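Local coordinates for diaminopimelate decarboxylase (Methanocaldococcus jannaschii, PDB 1TWI), which catalyses the pyridoxal-phosphate-dependent decarboxylation of meso-diaminopimelate to L-lysine, the last step of lysine biosynthesis, and works as a homodimer, at residues P330-A335 with I389-N394; S352-L357 with S361-R366; Y68-N73 with S294-A299; N325-P330 with F382-Y387. All coordinates share one frame; numbering follows the deposited sequence.

Along the chain, interaction 3 closes before the others open; interactions 1 and 4 then alternate their segments, and interaction 2 is nested inside both loops. Interactions 1 and 4 lie about 6 Å apart between centres and share Pro-330 on helix 329-333. Interaction 3, about 10 Å from interaction 4 centre to centre, belongs to the cofactor-binding barrel, whereas interaction 2 is a hairpin of the mixed beta sheet, about 23 Å from interaction 3 centre to centre. Backbone bonding of Ala-70 to Tyr-387 ties barrel to sheet-domain loop. Together the contacts run from the cofactor lysine, through lysine-binding residues, to the dimer interface, which all four touch.

Interaction 1. Residues P330-A335 with I389-N394; sequences PAMYEA and ISMANN
Residues 330-333, the last turn of the short helix 329-333, face the 3-10 turn 389-391 across a wide gap: the nearest CA atoms, those of Met-332 and Met-391, are 10.5 Å apart, so the segments meet through long side chains alone. The helix stops at Glu-334, which takes positive phi (56°), while Ala-392 N bonds back to Ile-389 O and closes the turn. The methyl CE of Met-391 does the touching on its side. It lies 3.7 Å from Tyr-333 OH and 3.9 Å from Met-332 CE, and therefore sits against the phenol oxygen and a second methyl at once. Met-391 is bent at its last torsion (chi3 73°), which turns CE off the line of the chain. Both Tyr-333 and Met-391 belong to the pocket that holds the product lysine in this crystal, in a decarboxylase of the class-II family whose active sites form at the dimer interface. Met-332, extended beyond CG, meets Met-391 at about a right angle, whereas Tyr-333 and Met-391 approach from opposite directions. Within the helix, Met-332 CG lies 3.8 Å above the centre of one face of the Tyr-333 ring, backing the aromatic group from its own segment. The second subunit adds its own residues: its Tyr-395 packs on Met-391, its Glu-359 on Tyr-333 and its Met-328 on Met-332.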
loop_
_atom_site.group_PDB
_atom_site.type_symbol
_atom_site.label_atom_id
_atom_site.label_comp_id
_atom_site.label_asym_id
_atom_site.label_seq_id
_atom_site.Cartn_x
_atom_site.Cartn_y
_atom_site.Cartn_z
ATOM N N PRO A 330 -9.258 2.740 -3.336
ATOM C CA PRO A 330 -10.233 1.748 -3.828
ATOM C C PRO A 330 -9.744 0.298 -3.711
ATOM O O PRO A 330 -10.496 -0.574 -3.235
ATOM C CB PRO A 330 -10.464 2.151 -5.289
ATOM C CG PRO A 330 -10.185 3.685 -5.290
ATOM C CD PRO A 330 -8.926 3.736 -4.379
ATOM N N ALA A 331 -8.507 0.013 -4.135
ATOM C CA ALA A 331 -8.001 -1.349 -4.042
ATOM C C ALA A 331 -7.936 -1.911 -2.614
ATOM O O ALA A 331 -8.266 -3.087 -2.351
ATOM C CB ALA A 331 -6.626 -1.451 -4.721
ATOM N N MET A 332 -7.561 -1.060 -1.679
ATOM C CA MET A 332 -7.418 -1.438 -0.306
ATOM C C MET A 332 -8.698 -1.483 0.541
ATOM O O MET A 332 -8.840 -2.354 1.405
ATOM C CB MET A 332 -6.449 -0.451 0.321
ATOM C CG MET A 332 -5.904 -0.835 1.627
ATOM S SD MET A 332 -4.336 0.079 1.765
ATOM C CE MET A 332 -4.042 -0.316 3.511
ATOM N N TYR A 333 -9.624 -0.552 0.296
ATOM C CA TYR A 333 -10.807 -0.463 1.132
ATOM C C TYR A 333 -12.111 -0.563 0.365
ATOM O O TYR A 333 -13.171 -0.454 0.968
ATOM C CB TYR A 333 -10.816 0.894 1.893
ATOM C CG TYR A 333 -9.534 1.295 2.648
ATOM C CD1 TYR A 333 -9.232 0.770 3.918
ATOM C CD2 TYR A 333 -8.628 2.208 2.093
ATOM C CE1 TYR A 333 -8.046 1.145 4.615
ATOM C CE2 TYR A 333 -7.434 2.590 2.784
ATOM C CZ TYR A 333 -7.162 2.051 4.037
ATOM O OH TYR A 333 -6.014 2.432 4.731
ATOM N N GLU A 334 -12.013 -0.762 -0.944
ATOM C CA GLU A 334 -13.143 -0.790 -1.864
ATOM C C GLU A 334 -13.887 0.523 -1.686
ATOM O O GLU A 334 -15.100 0.611 -1.819
ATOM C CB GLU A 334 -14.075 -1.977 -1.601
ATOM C CG GLU A 334 -14.159 -2.849 -2.850
ATOM C CD GLU A 334 -14.993 -4.104 -2.656
ATOM O OE1 GLU A 334 -16.242 -4.023 -2.832
ATOM O OE2 GLU A 334 -14.390 -5.165 -2.310
ATOM N N ALA A 335 -13.121 1.561 -1.402
ATOM C CA ALA A 335 -13.682 2.871 -1.155
ATOM C C ALA A 335 -14.161 3.608 -2.418
ATOM O O ALA A 335 -13.522 3.553 -3.509
ATOM C CB ALA A 335 -12.643 3.704 -0.400
ATOM N N ILE A 389 -1.264 10.359 -2.322
ATOM C CA ILE A 389 0.176 10.238 -2.534
ATOM C C ILE A 389 0.795 9.702 -1.230
ATOM O O ILE A 389 1.802 8.998 -1.270
ATOM C CB ILE A 389 0.795 11.609 -2.956
ATOM C CG1 ILE A 389 2.238 11.415 -3.490
ATOM C CG2 ILE A 389 0.855 12.588 -1.740
ATOM C CD1 ILE A 389 2.296 10.724 -4.909
ATOM N N SER A 390 0.206 9.986 -0.073
ATOM C CA SER A 390 0.859 9.521 1.173
ATOM C C SER A 390 0.922 7.990 1.293
ATOM O O SER A 390 1.730 7.482 2.057
ATOM C CB SER A 390 0.196 10.116 2.425
ATOM O OG SER A 390 -1.108 9.575 2.644
ATOM N N MET A 391 0.101 7.255 0.538
ATOM C CA MET A 391 0.183 5.785 0.603
ATOM C C MET A 391 0.647 5.239 -0.743
ATOM O O MET A 391 0.637 4.023 -0.940
ATOM C CB MET A 391 -1.190 5.165 0.970
ATOM C CG MET A 391 -1.741 5.663 2.336
ATOM S SD MET A 391 -3.241 4.838 2.987
ATOM C CE MET A 391 -2.608 3.300 3.470
ATOM N N ALA A 392 1.051 6.101 -1.674
ATOM C CA ALA A 392 1.468 5.610 -3.007
ATOM C C ALA A 392 2.697 4.697 -2.885
ATOM O O ALA A 392 3.474 4.828 -1.925
ATOM C CB ALA A 392 1.801 6.814 -3.925
ATOM N N ASN A 393 2.912 3.787 -3.836
ATOM C CA ASN A 393 4.078 2.935 -3.708
ATOM C C ASN A 393 4.560 2.563 -5.107
ATOM O O ASN A 393 4.048 3.098 -6.061
ATOM C CB ASN A 393 3.674 1.703 -2.941
ATOM C CG ASN A 393 2.429 1.072 -3.521
ATOM O OD1 ASN A 393 1.335 1.106 -2.910
ATOM N ND2 ASN A 393 2.557 0.517 -4.689
ATOM N N ASN A 394 5.517 1.647 -5.222
ATOM C CA ASN A 394 6.073 1.265 -6.511
ATOM C C ASN A 394 5.628 -0.121 -6.948
ATOM O O ASN A 394 6.284 -0.767 -7.796
ATOM C CB ASN A 394 7.611 1.279 -6.450
ATOM C CG ASN A 394 8.179 2.689 -6.324
ATOM O OD1 ASN A 394 7.757 3.625 -7.039
ATOM N ND2 ASN A 394 9.151 2.847 -5.466
#

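Interaction 2. Residues S352-L357 with S361-R366; sequences SIAGGL and SDVFGR
The Phe-364 ring meets the backbone of Gly-355 obliquely, its CE2 lying 4.1 Å from Gly-355 N, while one face of the Arg-366 guanidinium is covered off-centre by Val-363 CG1, 3.6 Å above its plane. Both groups belong to an antiparallel beta hairpin of strands 348-354 and 363-371, interrupted by a classic beta bulge in which Phe-364 and Gly-365 both face Ile-353. Ile-353 O accepts from Phe-364 N at 2.8 Å and weakly from Gly-365 N, so one carbonyl serves both bulge residues. In the hydrogen-bonded pair with Gly-365, Ile-353 N donates to Gly-365 O at 2.8 Å, a fairly straight bond of 164°. Beyond the bulge, Ala-354 and Val-363 form a non-hydrogen-bonded pair, with Ala-354 CB 4.3 Å from Val-363 CG2; both side chains lie on the sheet face where Trp-317 of strand 316-320 packs. Near the turn, Asp-362 is the centre of an inverse gamma turn. Its CG stands anti to the backbone N (chi1 171°), which directs the carboxylate across to the 355-357 backbone. OD1 accepts from Met-324 N; OD2, whose exact position is doubtful, forms a salt bridge with Lys-179 of the second subunit and probably accepts from Leu-357 N. At the opposite end, Ser-352 OG reaches 3.4 Å from Arg-366 CA and bonds to Asp-367 N.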
loop_
_atom_site.group_PDB
_atom_site.type_symbol
_atom_site.label_atom_id
_atom_site.label_comp_id
_atom_site.label_asym_id
_atom_site.label_seq_id
_atom_site.Cartn_x
_atom_site.Cartn_y
_atom_site.Cartn_z
ATOM N N SER A 352 -16.673 0.343 -16.131
ATOM C CA SER A 352 -15.889 0.104 -14.914
ATOM C C SER A 352 -14.478 0.624 -15.283
ATOM O O SER A 352 -14.042 0.511 -16.422
ATOM C CB SER A 352 -15.884 -1.379 -14.563
ATOM O OG SER A 352 -17.187 -1.786 -14.123
ATOM N N ILE A 353 -13.789 1.242 -14.335
ATOM C CA ILE A 353 -12.506 1.883 -14.642
ATOM C C ILE A 353 -11.387 1.174 -13.893
ATOM O O ILE A 353 -11.456 1.055 -12.679
ATOM C CB ILE A 353 -12.472 3.386 -14.157
ATOM C CG1 ILE A 353 -13.529 4.269 -14.890
ATOM C CG2 ILE A 353 -11.137 4.005 -14.509
ATOM C CD1 ILE A 353 -14.866 4.283 -14.262
ATOM N N ALA A 354 -10.361 0.746 -14.603
ATOM C CA ALA A 354 -9.238 0.035 -13.957
ATOM C C ALA A 354 -7.864 0.575 -14.325
ATOM O O ALA A 354 -7.681 1.149 -15.404
ATOM C CB ALA A 354 -9.279 -1.455 -14.374
ATOM N N GLY A 355 -6.890 0.323 -13.437
ATOM C CA GLY A 355 -5.518 0.699 -13.718
ATOM C C GLY A 355 -4.895 -0.525 -14.397
ATOM O O GLY A 355 -5.591 -1.506 -14.668
ATOM N N GLY A 356 -3.593 -0.488 -14.675
ATOM C CA GLY A 356 -2.971 -1.624 -15.340
ATOM C C GLY A 356 -2.181 -2.630 -14.482
ATOM O O GLY A 356 -1.402 -3.432 -15.030
ATOM N N LEU A 357 -2.373 -2.622 -13.165
ATOM C CA LEU A 357 -1.605 -3.549 -12.342
ATOM C C LEU A 357 -2.267 -4.925 -12.339
ATOM O O LEU A 357 -3.496 -5.036 -12.562
ATOM C CB LEU A 357 -1.452 -3.013 -10.892
ATOM C CG LEU A 357 -0.442 -1.836 -10.752
ATOM C CD1 LEU A 357 -1.115 -0.481 -11.166
ATOM C CD2 LEU A 357 0.006 -1.731 -9.242
ATOM N N SER A 361 -7.965 -6.295 -7.595
ATOM C CA SER A 361 -8.517 -5.185 -6.871
ATOM C C SER A 361 -8.064 -3.822 -7.427
ATOM O O SER A 361 -8.471 -2.817 -6.866
ATOM C CB SER A 361 -8.060 -5.268 -5.444
ATOM O OG SER A 361 -6.639 -5.132 -5.445
ATOM N N ASP A 362 -7.187 -3.798 -8.453
ATOM C CA ASP A 362 -6.756 -2.525 -9.042
ATOM C C ASP A 362 -7.865 -2.034 -10.019
ATOM O O ASP A 362 -7.727 -2.060 -11.246
ATOM C CB ASP A 362 -5.384 -2.666 -9.769
ATOM C CG ASP A 362 -5.027 -1.410 -10.582
ATOM O OD1 ASP A 362 -5.198 -0.280 -10.067
ATOM O OD2 ASP A 362 -4.594 -1.542 -11.733
ATOM N N VAL A 363 -8.949 -1.559 -9.425
ATOM C CA VAL A 363 -10.122 -1.071 -10.127
ATOM C C VAL A 363 -10.525 0.199 -9.355
ATOM O O VAL A 363 -10.700 0.159 -8.121
ATOM C CB VAL A 363 -11.265 -2.137 -10.031
ATOM C CG1 VAL A 363 -12.603 -1.558 -10.536
ATOM C CG2 VAL A 363 -10.875 -3.398 -10.855
ATOM N N PHE A 364 -10.673 1.311 -10.050
ATOM C CA PHE A 364 -11.054 2.556 -9.368
ATOM C C PHE A 364 -12.572 2.716 -9.173
ATOM O O PHE A 364 -13.006 3.452 -8.297
ATOM C CB PHE A 364 -10.532 3.772 -10.162
ATOM C CG PHE A 364 -9.032 3.932 -10.089
ATOM C CD1 PHE A 364 -8.425 4.411 -8.919
ATOM C CD2 PHE A 364 -8.226 3.556 -11.166
ATOM C CE1 PHE A 364 -7.009 4.509 -8.833
ATOM C CE2 PHE A 364 -6.830 3.645 -11.092
ATOM C CZ PHE A 364 -6.220 4.121 -9.922
ATOM N N GLY A 365 -13.374 2.065 -10.005
ATOM C CA GLY A 365 -14.820 2.208 -9.847
ATOM C C GLY A 365 -15.518 1.246 -10.787
ATOM O O GLY A 365 -14.998 0.903 -11.864
ATOM N N ARG A 366 -16.708 0.808 -10.399
ATOM C CA ARG A 366 -17.475 -0.142 -11.205
ATOM C C ARG A 366 -18.880 0.425 -11.551
ATOM O O ARG A 366 -19.494 1.175 -10.759
ATOM C CB ARG A 366 -17.631 -1.443 -10.408
ATOM C CG ARG A 366 -16.338 -2.188 -10.122
ATOM C CD ARG A 366 -16.601 -3.373 -9.180
ATOM N NE ARG A 366 -15.473 -4.324 -9.114
ATOM C CZ ARG A 366 -14.346 -4.141 -8.407
ATOM N NH1 ARG A 366 -14.155 -3.035 -7.685
ATOM N NH2 ARG A 366 -13.396 -5.079 -8.402
#

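Interaction 3. Residues Y68-N73 with S294-A299; sequences YKANAN and SLVATA. With PLP (pyridoxal-5'-phosphate), chain E.
The cofactor-binding loop that follows barrel strand 62-67 meets the short helix after strand 286-289, both next to pyridoxal phosphate. Across this contact, Val-296 uses one branch: its CG2 lies 4.1 Å from Ala-70 CB and 4.2 Å from Asn-71 CB. That methyl is set between the backbone N and the carbonyl carbon of its own residue, and there it touches two successive CB atoms, Ala-70 at the end of the 3-10 turn 68-70 and Asn-71 just after it. The closest CA atoms, of Ala-70 and Val-296, are 7.6 Å apart. The meeting is small and apolar, without polar bonds between the segments. Asn-71 keeps its amide for other partners. With CG anti to the backbone N (chi1 -166°), OD1 accepts from Asn-73 N at 3.2 Å in the carbonyl plane, an Asx turn, while ND2 donates to Gly-385 O. Asn-73 in turn is the N-cap of helix 74-82, its OD1 receiving the backbone N of Ala-75 and Ile-76. In this alpha/beta barrel, the fold of the pyridoxal-binding domain, Lys-69, in the loop just after strand 62-67, is the lysine that carries the cofactor as an internal aldimine. Here the bond is not formed: Lys-69 NZ stands 3.2 Å from PLP C3 and makes a salt bridge to Asp-88. Its bent chain brings Lys-69 CD 3.1 Å from PLP O4A. Arg-293 N, at the start of helix 293-296, and Gly-292 N bind the cofactor from the same loop-helix junction.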
loop_
_atom_site.group_PDB
_atom_site.type_symbol
_atom_site.label_atom_id
_atom_site.label_comp_id
_atom_site.label_asym_id
_atom_site.label_seq_id
_atom_site.Cartn_x
_atom_site.Cartn_y
_atom_site.Cartn_z
ATOM N N TYR A 68 -0.290 15.152 9.382
ATOM C CA TYR A 68 0.650 14.922 8.291
ATOM C C TYR A 68 0.482 13.604 7.603
ATOM O O TYR A 68 0.759 13.498 6.411
ATOM C CB TYR A 68 2.112 15.020 8.784
ATOM C CG TYR A 68 2.650 16.435 8.726
ATOM C CD1 TYR A 68 1.785 17.528 8.912
ATOM C CD2 TYR A 68 4.018 16.680 8.470
ATOM C CE1 TYR A 68 2.286 18.865 8.849
ATOM C CE2 TYR A 68 4.535 18.003 8.405
ATOM C CZ TYR A 68 3.680 19.073 8.601
ATOM O OH TYR A 68 4.177 20.352 8.631
ATOM N N LYS A 69 -0.033 12.609 8.308
ATOM C CA LYS A 69 -0.123 11.282 7.672
ATOM C C LYS A 69 -1.018 11.335 6.446
ATOM O O LYS A 69 -0.914 10.475 5.576
ATOM C CB LYS A 69 -0.614 10.211 8.644
ATOM C CG LYS A 69 -2.085 10.299 9.075
ATOM C CD LYS A 69 -2.207 10.008 10.606
ATOM C CE LYS A 69 -2.060 11.367 11.361
ATOM N NZ LYS A 69 -1.974 11.339 12.809
ATOM N N ALA A 70 -1.898 12.343 6.379
ATOM C CA ALA A 70 -2.802 12.480 5.217
ATOM C C ALA A 70 -2.123 12.933 3.917
ATOM O O ALA A 70 -2.542 12.548 2.814
ATOM C CB ALA A 70 -3.963 13.429 5.557
ATOM N N ASN A 71 -1.039 13.684 4.046
ATOM C CA ASN A 71 -0.310 14.209 2.870
ATOM C C ASN A 71 0.789 15.102 3.456
ATOM O O ASN A 71 0.486 16.178 4.012
ATOM C CB ASN A 71 -1.233 15.089 2.014
ATOM C CG ASN A 71 -0.628 15.382 0.619
ATOM O OD1 ASN A 71 0.584 15.563 0.496
ATOM N ND2 ASN A 71 -1.460 15.444 -0.405
ATOM N N ALA A 72 2.039 14.660 3.372
ATOM C CA ALA A 72 3.166 15.440 3.893
ATOM C C ALA A 72 4.082 15.959 2.779
ATOM O O ALA A 72 5.275 16.182 3.011
ATOM C CB ALA A 72 4.002 14.608 4.925
ATOM N N ASN A 73 3.531 16.152 1.579
ATOM C CA ASN A 73 4.316 16.702 0.483
ATOM C C ASN A 73 4.821 18.098 0.961
ATOM O O ASN A 73 4.041 18.917 1.509
ATOM C CB ASN A 73 3.475 16.811 -0.807
ATOM C CG ASN A 73 4.152 17.692 -1.847
ATOM O OD1 ASN A 73 4.085 18.921 -1.766
ATOM N ND2 ASN A 73 4.843 17.075 -2.799
ATOM N N SER A 294 -10.144 15.995 6.268
ATOM C CA SER A 294 -10.980 17.175 6.049
ATOM C C SER A 294 -10.260 18.490 5.693
ATOM O O SER A 294 -10.923 19.523 5.425
ATOM C CB SER A 294 -11.974 17.379 7.231
ATOM O OG SER A 294 -11.289 17.535 8.454
ATOM N N LEU A 295 -8.918 18.499 5.726
ATOM C CA LEU A 295 -8.228 19.680 5.220
ATOM C C LEU A 295 -7.764 19.492 3.783
ATOM O O LEU A 295 -7.744 20.459 3.024
ATOM C CB LEU A 295 -6.964 20.051 6.004
ATOM C CG LEU A 295 -7.297 20.676 7.363
ATOM C CD1 LEU A 295 -6.022 20.984 8.057
ATOM C CD2 LEU A 295 -8.158 21.951 7.161
ATOM N N VAL A 296 -7.353 18.284 3.404
ATOM C CA VAL A 296 -6.802 18.141 2.072
ATOM C C VAL A 296 -7.477 17.238 1.055
ATOM O O VAL A 296 -7.211 17.373 -0.129
ATOM C CB VAL A 296 -5.275 17.738 2.160
ATOM C CG1 VAL A 296 -4.501 18.823 2.967
ATOM C CG2 VAL A 296 -5.099 16.334 2.881
ATOM N N ALA A 297 -8.344 16.328 1.493
ATOM C CA ALA A 297 -8.912 15.386 0.555
ATOM C C ALA A 297 -9.590 15.992 -0.652
ATOM O O ALA A 297 -9.295 15.590 -1.781
ATOM C CB ALA A 297 -9.945 14.428 1.292
ATOM N N THR A 298 -10.514 16.927 -0.414
ATOM C CA THR A 298 -11.279 17.520 -1.527
ATOM C C THR A 298 -10.439 18.441 -2.425
ATOM O O THR A 298 -10.926 18.907 -3.441
ATOM C CB THR A 298 -12.492 18.360 -0.993
ATOM O OG1 THR A 298 -12.021 19.371 -0.129
ATOM C CG2 THR A 298 -13.468 17.464 -0.225
ATOM N N ALA A 299 -9.192 18.734 -2.034
ATOM C CA ALA A 299 -8.346 19.589 -2.857
ATOM C C ALA A 299 -7.585 18.772 -3.935
ATOM O O ALA A 299 -6.987 19.362 -4.853
ATOM C CB ALA A 299 -7.299 20.337 -1.961
HETATM N N1 PLP E . -5.096 12.158 14.787
HETATM C C2 PLP E . -4.677 10.845 14.906
HETATM C C2A PLP E . -4.097 10.428 16.279
HETATM C C3 PLP E . -4.783 10.028 13.784
HETATM O O3 PLP E . -4.361 8.746 13.935
HETATM C C4 PLP E . -5.316 10.440 12.590
HETATM C C4A PLP E . -5.392 9.433 11.393
HETATM O O4A PLP E . -4.751 8.436 11.501
HETATM C C5 PLP E . -5.751 11.778 12.460
HETATM C C6 PLP E . -5.635 12.589 13.578
HETATM C C5A PLP E . -6.370 12.416 11.224
HETATM O O4P PLP E . -7.575 11.727 10.800
HETATM P P PLP E . -8.471 12.281 9.616
HETATM O O1P PLP E . -9.549 11.283 9.508
HETATM O O2P PLP E . -7.579 12.286 8.406
HETATM O O3P PLP E . -8.959 13.608 9.989
#

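Interaction 4. Residues N325-P330 with F382-Y387; sequences NDMMRP and FDVGAY. With PLP (pyridoxal-5'-phosphate), chain E.
Met-327 meets Val-384 through nearly its whole length, starting from a CB that points at the facing segment. Its CG, placed anti to the backbone N (chi1 -153°), comes 3.7 Å from Val-384 CG1. SD follows at 3.9 Å from the same methyl, Val-384 CG1, and it also accepts a weak bond from Arg-329 N, capping the turn into helix 329-333. The tip, CE, folds back at chi2 and chi3 to end 3.6 Å from Val-384 CG1, so three successive atoms of the methionine wrap one methyl, and the two side chains cross at about a right angle. Further along, the aliphatic part of Arg-329 passes the backbone: its CG lies 3.6 Å from Tyr-387 O. Tyr-387 O accepts from a water whose oxygen is 2.9 Å away, and the water in turn accepts from Met-328 N, so it links the two loops. Tyr-387 itself carries its ring away from the 325-330 segment and sends OH to the cofactor, donating to PLP O2P at 2.6 Å, with the phosphate oxygen at the ring edge in its plane. Arg-329 and Tyr-387 are both part of the pocket that holds lysine in this crystal, and Arg-329 makes a cation-pi contact with Tyr-255. Met-327 and Val-384 pack on Tyr-33 of strand 32-36 and Leu-302 of strand 300-311, while Arg-329, Ala-386 and Tyr-387 lean on Arg-293 of helix 293-296, which places the contact between the mixed sheet and the barrel.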
loop_
_atom_site.group_PDB
_atom_site.type_symbol
_atom_site.label_atom_id
_atom_site.label_comp_id
_atom_site.label_asym_id
_atom_site.label_seq_id
_atom_site.Cartn_x
_atom_site.Cartn_y
_atom_site.Cartn_z
ATOM N N ASN A 325 -1.069 1.633 -7.313
ATOM C CA ASN A 325 0.203 2.072 -6.700
ATOM C C ASN A 325 0.217 3.652 -6.565
ATOM O O ASN A 325 0.910 4.239 -5.703
ATOM C CB ASN A 325 1.389 1.602 -7.571
ATOM C CG ASN A 325 1.438 2.336 -8.906
ATOM O OD1 ASN A 325 0.569 2.141 -9.792
ATOM N ND2 ASN A 325 2.437 3.211 -9.052
ATOM N N ASP A 326 -0.524 4.326 -7.445
ATOM C CA ASP A 326 -0.628 5.811 -7.398
ATOM C C ASP A 326 -1.641 6.287 -6.324
ATOM O O ASP A 326 -1.500 7.389 -5.757
ATOM C CB ASP A 326 -1.124 6.376 -8.756
ATOM C CG ASP A 326 -0.251 5.935 -9.936
ATOM O OD1 ASP A 326 0.971 6.187 -9.887
ATOM O OD2 ASP A 326 -0.789 5.348 -10.897
ATOM N N MET A 327 -2.669 5.479 -6.084
ATOM C CA MET A 327 -3.755 5.859 -5.185
ATOM C C MET A 327 -4.405 4.545 -4.769
ATOM O O MET A 327 -5.148 3.927 -5.536
ATOM C CB MET A 327 -4.740 6.731 -5.944
ATOM C CG MET A 327 -5.515 7.698 -5.022
ATOM S SD MET A 327 -6.904 6.930 -4.132
ATOM C CE MET A 327 -8.198 6.802 -5.519
ATOM N N MET A 328 -4.107 4.138 -3.544
ATOM C CA MET A 328 -4.511 2.845 -3.015
ATOM C C MET A 328 -5.893 2.712 -2.395
ATOM O O MET A 328 -6.276 1.580 -2.049
ATOM C CB MET A 328 -3.504 2.418 -1.942
ATOM C CG MET A 328 -2.080 2.186 -2.479
ATOM S SD MET A 328 -2.030 0.523 -3.245
ATOM C CE MET A 328 -1.841 -0.415 -1.683
ATOM N N ARG A 329 -6.643 3.805 -2.256
ATOM C CA ARG A 329 -7.918 3.678 -1.505
ATOM C C ARG A 329 -8.931 2.676 -2.039
ATOM O O ARG A 329 -9.440 1.856 -1.279
ATOM C CB ARG A 329 -8.625 5.034 -1.286
ATOM C CG ARG A 329 -7.876 6.067 -0.470
ATOM C CD ARG A 329 -8.899 7.198 -0.110
ATOM N NE ARG A 329 -9.800 6.765 0.945
ATOM C CZ ARG A 329 -11.133 6.730 0.899
ATOM N NH1 ARG A 329 -11.841 7.096 -0.155
ATOM N NH2 ARG A 329 -11.773 6.320 1.981
ATOM N N PRO A 330 -9.258 2.740 -3.336
ATOM C CA PRO A 330 -10.233 1.748 -3.828
ATOM C C PRO A 330 -9.744 0.298 -3.711
ATOM O O PRO A 330 -10.496 -0.574 -3.235
ATOM C CB PRO A 330 -10.464 2.151 -5.289
ATOM C CG PRO A 330 -10.185 3.685 -5.290
ATOM C CD PRO A 330 -8.926 3.736 -4.379
ATOM N N PHE A 382 -11.891 12.060 -8.245
ATOM C CA PHE A 382 -12.007 13.082 -7.205
ATOM C C PHE A 382 -11.584 12.700 -5.797
ATOM O O PHE A 382 -11.598 11.543 -5.424
ATOM C CB PHE A 382 -13.467 13.526 -7.041
ATOM C CG PHE A 382 -13.956 14.495 -8.101
ATOM C CD1 PHE A 382 -13.549 14.355 -9.437
ATOM C CD2 PHE A 382 -14.869 15.484 -7.770
ATOM C CE1 PHE A 382 -14.076 15.197 -10.428
ATOM C CE2 PHE A 382 -15.421 16.353 -8.751
ATOM C CZ PHE A 382 -15.017 16.197 -10.076
ATOM N N ASP A 383 -11.239 13.732 -5.032
ATOM C CA ASP A 383 -11.036 13.625 -3.600
ATOM C C ASP A 383 -9.898 12.669 -3.223
ATOM O O ASP A 383 -10.059 11.781 -2.397
ATOM C CB ASP A 383 -12.374 13.164 -3.005
ATOM C CG ASP A 383 -13.516 14.136 -3.325
ATOM O OD1 ASP A 383 -13.291 15.363 -3.175
ATOM O OD2 ASP A 383 -14.626 13.705 -3.726
ATOM N N VAL A 384 -8.751 12.880 -3.836
ATOM C CA VAL A 384 -7.602 12.031 -3.552
ATOM C C VAL A 384 -6.497 12.832 -2.859
ATOM O O VAL A 384 -5.320 12.424 -2.868
ATOM C CB VAL A 384 -7.051 11.477 -4.848
ATOM C CG1 VAL A 384 -8.007 10.416 -5.462
ATOM C CG2 VAL A 384 -6.802 12.680 -5.866
ATOM N N GLY A 385 -6.831 14.008 -2.311
ATOM C CA GLY A 385 -5.784 14.791 -1.627
ATOM C C GLY A 385 -5.241 14.200 -0.317
ATOM O O GLY A 385 -4.171 14.581 0.150
ATOM N N ALA A 386 -5.991 13.272 0.269
ATOM C CA ALA A 386 -5.633 12.632 1.549
ATOM C C ALA A 386 -5.510 11.117 1.358
ATOM O O ALA A 386 -6.363 10.520 0.725
ATOM C CB ALA A 386 -6.739 12.931 2.620
ATOM N N TYR A 387 -4.463 10.515 1.903
ATOM C CA TYR A 387 -4.196 9.073 1.809
ATOM C C TYR A 387 -4.184 8.718 0.348
ATOM O O TYR A 387 -4.731 7.707 -0.058
ATOM C CB TYR A 387 -5.272 8.291 2.545
ATOM C CG TYR A 387 -5.419 8.840 3.968
ATOM C CD1 TYR A 387 -4.425 8.641 4.909
ATOM C CD2 TYR A 387 -6.502 9.634 4.312
ATOM C CE1 TYR A 387 -4.502 9.241 6.204
ATOM C CE2 TYR A 387 -6.620 10.239 5.569
ATOM C CZ TYR A 387 -5.612 10.043 6.521
ATOM O OH TYR A 387 -5.725 10.641 7.759
HETATM N N1 PLP E . -5.096 12.158 14.787
HETATM C C2 PLP E . -4.677 10.845 14.906
HETATM C C2A PLP E . -4.097 10.428 16.279
HETATM C C3 PLP E . -4.783 10.028 13.784
HETATM O O3 PLP E . -4.361 8.746 13.935
HETATM C C4 PLP E . -5.316 10.440 12.590
HETATM C C4A PLP E . -5.392 9.433 11.393
HETATM O O4A PLP E . -4.751 8.436 11.501
HETATM C C5 PLP E . -5.751 11.778 12.460
HETATM C C6 PLP E . -5.635 12.589 13.578
HETATM C C5A PLP E . -6.370 12.416 11.224
HETATM O O4P PLP E . -7.575 11.727 10.800
HETATM P P PLP E . -8.471 12.281 9.616
HETATM O O1P PLP E . -9.549 11.283 9.508
HETATM O O2P PLP E . -7.579 12.286 8.406
HETATM O O3P PLP E . -8.959 13.608 9.989
HETATM O O HOH W 1 -3.049 6.088 -1.730
#